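Side-chain contacts in glycosyl hydrolases family 2, sugar binding domain protein (Bacteroides uniformis str. 3978 T3 ii, PDB 6D1P), which is a gut bacterial beta-glucuronidase of glycoside hydrolase family 2, probably hydrolysing O-glycosidic bonds that link glucuronic acid to its partners: residues A484-R489 with G514-A519; G546-S551 with P587-P592. All coordinates share one frame; numbering follows the deposited sequence.

Interaction 1: A484-R489 with G514-A519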
loop_
_atom_site.group_PDB
_atom_site.type_symbol
_atom_site.label_atom_id
_atom_site.label_comp_id
_atom_site.label_asym_id
_atom_site.label_seq_id
_atom_site.Cartn_x
_atom_site.Cartn_y
_atom_site.Cartn_z
ATOM N N ALA A 484 30.973 17.373 16.879
ATOM C CA ALA A 484 31.481 18.737 16.875
ATOM C C ALA A 484 31.069 19.453 15.608
ATOM O O ALA A 484 31.301 18.962 14.506
ATOM C CB ALA A 484 33.010 18.721 16.987
ATOM N N GLY A 485 30.463 20.618 15.762
ATOM C CA GLY A 485 30.019 21.372 14.614
ATOM C C GLY A 485 28.721 20.905 13.985
ATOM O O GLY A 485 28.192 21.606 13.108
ATOM N N TRP A 486 28.176 19.753 14.391
ATOM C CA TRP A 486 26.935 19.266 13.800
ATOM C C TRP A 486 25.802 19.267 14.818
ATOM O O TRP A 486 24.924 20.120 14.744
ATOM C CB TRP A 486 27.082 17.887 13.154
ATOM C CG TRP A 486 25.858 17.664 12.324
ATOM C CD1 TRP A 486 24.809 16.800 12.577
ATOM C CD2 TRP A 486 25.497 18.398 11.149
ATOM N NE1 TRP A 486 23.836 16.935 11.590
ATOM C CE2 TRP A 486 24.237 17.909 10.710
ATOM C CE3 TRP A 486 26.123 19.412 10.413
ATOM C CZ2 TRP A 486 23.608 18.395 9.566
ATOM C CZ3 TRP A 486 25.489 19.890 9.277
ATOM C CH2 TRP A 486 24.238 19.385 8.867
ATOM N N TYR A 487 25.778 18.330 15.760
ATOM C CA TYR A 487 24.743 18.381 16.781
ATOM C C TYR A 487 25.161 19.162 18.017
ATOM O O TYR A 487 24.292 19.529 18.819
ATOM C CB TYR A 487 24.323 16.971 17.194
ATOM C CG TYR A 487 23.674 16.157 16.102
ATOM C CD1 TYR A 487 22.503 16.598 15.480
ATOM C CD2 TYR A 487 24.218 14.935 15.705
ATOM C CE1 TYR A 487 21.895 15.841 14.488
ATOM C CE2 TYR A 487 23.618 14.173 14.712
ATOM C CZ TYR A 487 22.445 14.631 14.119
ATOM O OH TYR A 487 21.843 13.897 13.134
ATOM N N GLY A 488 26.458 19.420 18.191
ATOM C CA GLY A 488 26.907 20.216 19.311
ATOM C C GLY A 488 28.143 21.054 19.053
ATOM O O GLY A 488 29.097 20.578 18.438
ATOM N N ARG A 489 28.118 22.307 19.518
ATOM C CA ARG A 489 29.260 23.216 19.505
ATOM C C ARG A 489 29.836 23.390 18.098
ATOM O O ARG A 489 29.166 23.089 17.101
ATOM C CB ARG A 489 30.330 22.718 20.487
ATOM C CG ARG A 489 29.735 22.260 21.828
ATOM C CD ARG A 489 30.796 22.040 22.902
ATOM N NE ARG A 489 31.578 23.253 23.095
ATOM C CZ ARG A 489 32.812 23.273 23.586
ATOM N NH1 ARG A 489 33.404 22.135 23.939
ATOM N NH2 ARG A 489 33.458 24.431 23.711
ATOM N N GLY A 514 30.411 13.906 11.612
ATOM C CA GLY A 514 30.276 14.444 10.272
ATOM C C GLY A 514 29.081 15.373 10.193
ATOM O O GLY A 514 28.913 16.235 11.066
ATOM N N GLY A 515 28.222 15.179 9.196
ATOM C CA GLY A 515 27.024 15.983 9.069
ATOM C C GLY A 515 26.457 15.920 7.668
ATOM O O GLY A 515 27.065 15.368 6.744
ATOM N N ASP A 516 25.253 16.485 7.529
ATOM C CA ASP A 516 24.516 16.417 6.276
ATOM C C ASP A 516 25.027 17.450 5.286
ATOM O O ASP A 516 25.402 18.570 5.655
ATOM C CB ASP A 516 23.011 16.653 6.500
ATOM C CG ASP A 516 22.340 15.532 7.305
ATOM O OD1 ASP A 516 21.754 14.615 6.693
ATOM O OD2 ASP A 516 22.405 15.555 8.561
ATOM N N SER A 517 25.009 17.079 4.008
ATOM C CA SER A 517 25.181 18.066 2.958
ATOM C C SER A 517 24.299 17.686 1.775
ATOM O O SER A 517 24.311 16.544 1.317
ATOM C CB SER A 517 26.654 18.205 2.532
ATOM O OG SER A 517 27.197 16.990 2.068
ATOM N N HIS A 518 23.533 18.654 1.316
ATOM C CA HIS A 518 22.696 18.571 0.128
ATOM C C HIS A 518 23.627 18.632 -1.071
ATOM O O HIS A 518 24.169 19.696 -1.384
ATOM C CB HIS A 518 21.720 19.741 0.146
ATOM C CG HIS A 518 20.566 19.626 -0.797
ATOM N ND1 HIS A 518 19.949 18.428 -1.087
ATOM C CD2 HIS A 518 19.855 20.583 -1.442
ATOM C CE1 HIS A 518 18.933 18.651 -1.903
ATOM N NE2 HIS A 518 18.855 19.949 -2.134
ATOM N N ALA A 519 23.862 17.485 -1.711
ATOM C CA ALA A 519 24.722 17.449 -2.886
ATOM C C ALA A 519 24.358 18.569 -3.856
ATOM O O ALA A 519 23.176 18.791 -4.171
ATOM C CB ALA A 519 24.614 16.091 -3.577
HETATM O O HOH W 1 30.338 16.215 13.600
HETATM O O HOH W 2 20.754 16.028 10.851
#
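Trp486 lays its indole over the backbone of Gly515 and Asp516 because its CG stands anti to the backbone N (chi1 -167°), while Asp516, with CG anti to its carbonyl carbon, carries its carboxylate across the rim of the indole, near CZ2. Gly515 CA sits over one face, 3.7 Å from the centroid of the five-membered ring and 19° off its normal, a CH-pi contact. Asp516 N lies over the same face nearer the rim, 3.2 Å from Trp486 CZ2. Glycine suits this place twice over: a CB on Gly515 would run into Trp486 CE3, and its extended backbone angles would press that CB against the preceding carbonyl O. Both segments are loops of the TIM-barrel domain, following strands 477-479 and 510-511, so the indole fills the buried seam between two successive strand-to-helix connections. Two waters bridge it as well. One donates to Ala484 O and accepts from Gly514 N, at 3.0 Å each. The other lies in the indole plane at the ring's edge, accepting from Trp486 NE1 at 3.3 Å and donating to Asp516 OD2 at 2.9 Å. The carboxylate plane is turned 39° from the ring, and OD2 also forms a salt bridge to Lys597, which is likely to steady the aspartate's negative charge. Lys597 NZ is hydrogen-bonded to Tyr487 OH too, tying loop 484-489 to the same cation.

Interaction 2: G546-S551 with P587-P592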
loop_
_atom_site.group_PDB
_atom_site.type_symbol
_atom_site.label_atom_id
_atom_site.label_comp_id
_atom_site.label_asym_id
_atom_site.label_seq_id
_atom_site.Cartn_x
_atom_site.Cartn_y
_atom_site.Cartn_z
ATOM N N GLY A 546 22.967 25.507 10.451
ATOM C CA GLY A 546 23.650 25.623 9.175
ATOM C C GLY A 546 22.686 25.596 7.988
ATOM O O GLY A 546 21.476 25.438 8.134
ATOM N N ASP A 547 23.252 25.740 6.786
ATOM C CA ASP A 547 22.477 25.676 5.556
ATOM C C ASP A 547 22.597 24.332 4.836
ATOM O O ASP A 547 22.084 24.194 3.723
ATOM C CB ASP A 547 22.887 26.816 4.617
ATOM C CG ASP A 547 24.330 26.690 4.114
ATOM O OD1 ASP A 547 25.040 25.732 4.513
ATOM O OD2 ASP A 547 24.744 27.557 3.304
ATOM N N TRP A 548 23.271 23.350 5.434
ATOM C CA TRP A 548 23.428 22.010 4.870
ATOM C C TRP A 548 24.169 22.016 3.523
ATOM O O TRP A 548 24.051 21.066 2.735
ATOM C CB TRP A 548 22.064 21.298 4.757
ATOM C CG TRP A 548 21.472 20.891 6.126
ATOM C CD1 TRP A 548 21.536 21.601 7.298
ATOM C CD2 TRP A 548 20.781 19.673 6.442
ATOM N NE1 TRP A 548 20.921 20.907 8.317
ATOM C CE2 TRP A 548 20.455 19.719 7.820
ATOM C CE3 TRP A 548 20.395 18.556 5.691
ATOM C CZ2 TRP A 548 19.756 18.694 8.458
ATOM C CZ3 TRP A 548 19.718 17.532 6.322
ATOM C CH2 TRP A 548 19.396 17.608 7.697
ATOM N N SER A 549 24.966 23.050 3.260
ATOM C CA SER A 549 25.768 23.123 2.044
ATOM C C SER A 549 26.959 22.160 2.102
ATOM O O SER A 549 27.409 21.729 3.169
ATOM C CB SER A 549 26.293 24.537 1.847
ATOM O OG SER A 549 27.297 24.778 2.828
ATOM N N GLU A 550 27.467 21.820 0.920
ATOM C CA GLU A 550 28.737 21.110 0.859
ATOM C C GLU A 550 29.873 21.979 1.366
ATOM O O GLU A 550 30.845 21.458 1.923
ATOM C CB GLU A 550 29.021 20.638 -0.567
ATOM C CG GLU A 550 28.015 19.575 -1.059
ATOM C CD GLU A 550 28.516 18.770 -2.258
ATOM O OE1 GLU A 550 29.557 18.063 -2.151
ATOM O OE2 GLU A 550 27.849 18.854 -3.321
ATOM N N SER A 551 29.752 23.298 1.199
ATOM C CA SER A 551 30.806 24.211 1.620
ATOM C C SER A 551 31.078 24.078 3.104
ATOM O O SER A 551 32.242 24.056 3.538
ATOM C CB SER A 551 30.413 25.644 1.284
ATOM O OG SER A 551 30.214 25.776 -0.110
ATOM N N PRO A 587 11.083 13.075 6.938
ATOM C CA PRO A 587 10.221 13.436 5.797
ATOM C C PRO A 587 10.583 14.763 5.156
ATOM O O PRO A 587 10.343 14.959 3.960
ATOM C CB PRO A 587 8.819 13.482 6.423
ATOM C CG PRO A 587 9.088 13.799 7.868
ATOM C CD PRO A 587 10.302 12.972 8.184
ATOM N N ASP A 588 11.181 15.682 5.903
ATOM C CA ASP A 588 11.371 17.038 5.423
ATOM C C ASP A 588 12.824 17.359 5.093
ATOM O O ASP A 588 13.143 18.536 4.910
ATOM C CB ASP A 588 10.843 18.038 6.459
ATOM C CG ASP A 588 9.350 17.840 6.774
ATOM O OD1 ASP A 588 8.540 17.799 5.819
ATOM O OD2 ASP A 588 8.998 17.718 7.982
ATOM N N ASN A 589 13.711 16.360 5.028
ATOM C CA ASN A 589 15.093 16.638 4.652
ATOM C C ASN A 589 15.137 17.211 3.238
ATOM O O ASN A 589 14.235 16.952 2.432
ATOM C CB ASN A 589 15.952 15.379 4.711
ATOM C CG ASN A 589 16.687 15.243 6.026
ATOM O OD1 ASN A 589 16.422 15.984 6.967
ATOM N ND2 ASN A 589 17.612 14.288 6.100
ATOM N N PRO A 590 16.160 18.000 2.914
ATOM C CA PRO A 590 16.264 18.536 1.543
ATOM C C PRO A 590 16.024 17.497 0.455
ATOM O O PRO A 590 15.426 17.819 -0.572
ATOM C CB PRO A 590 17.697 19.095 1.507
ATOM C CG PRO A 590 17.982 19.454 2.905
ATOM C CD PRO A 590 17.287 18.430 3.765
ATOM N N ILE A 591 16.483 16.263 0.636
ATOM C CA ILE A 591 15.956 15.121 -0.103
ATOM C C ILE A 591 15.057 14.340 0.855
ATOM O O ILE A 591 15.566 13.750 1.826
ATOM C CB ILE A 591 17.070 14.248 -0.687
ATOM C CG1 ILE A 591 17.867 15.056 -1.725
ATOM C CG2 ILE A 591 16.449 13.015 -1.375
ATOM C CD1 ILE A 591 19.025 14.305 -2.334
ATOM N N PRO A 592 13.741 14.352 0.665
ATOM C CA PRO A 592 12.844 13.748 1.657
ATOM C C PRO A 592 13.215 12.302 1.940
ATOM O O PRO A 592 13.595 11.549 1.039
ATOM C CB PRO A 592 11.471 13.871 0.995
ATOM C CG PRO A 592 11.593 15.102 0.144
ATOM C CD PRO A 592 12.994 15.042 -0.403
#
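The indole of Trp548 points the far end of its six-membered ring at Asn589 and Pro590, crossing each side chain at about a right angle. Its CG is anti to the carbonyl carbon (chi1 -71°), which sends the ring across to the 587-592 loop. Pro590 CD approaches CZ3 of Trp548 obliquely, at 3.6 Å. The Asn589 amide stands 76° from the indole plane, with OD1 3.5 Å from Trp548 CH2 and ND2 at the ring's edge, in its plane. ND2 donates to Val594 O, which holds the amide upright against the tryptophan, while Trp548 NE1 is bound to Asp543 O. Behind the ring, Asp547 OD1 accepts Ser549 N in an Asx turn (3.0 Å) and Ser549 OG as well, both from one face of the carboxylate; Ser549 in turn N-caps helix 550-564 by binding Tyr552 N. Replacing Trp548 by an alanine is likely to open a gap beside Pro590 CD and leave Asp543 O without the indole N-H. With no hydrogen bond joining the two segments, their direct contact rests on van der Waals packing, a job for which a broad indole and a rigid proline ring are well suited.

In the fold
The two contacts adjoin, their centres 10 Å apart within the TIM-barrel domain, and both segments of interaction 1 precede those of interaction 2 in the sequence. The loop 514-519 joins them. Asp516 CB packs at 3.3 Å on Trp548 CE3, and His518 N is probably hydrogen-bonded to Trp548 O at 2.8 Å; His518 ND1 also lies 3.5 Å from Pro590 CB. The indoles of Trp486 and Trp548 meet with planes at about 55°, so the two rings, one from each contact, pack against each other at an angle. The bound ions stand apart: a sodium ion is about 12 Å from the side chain of Asp516, and a potassium ion about 11 Å from that of Asn589.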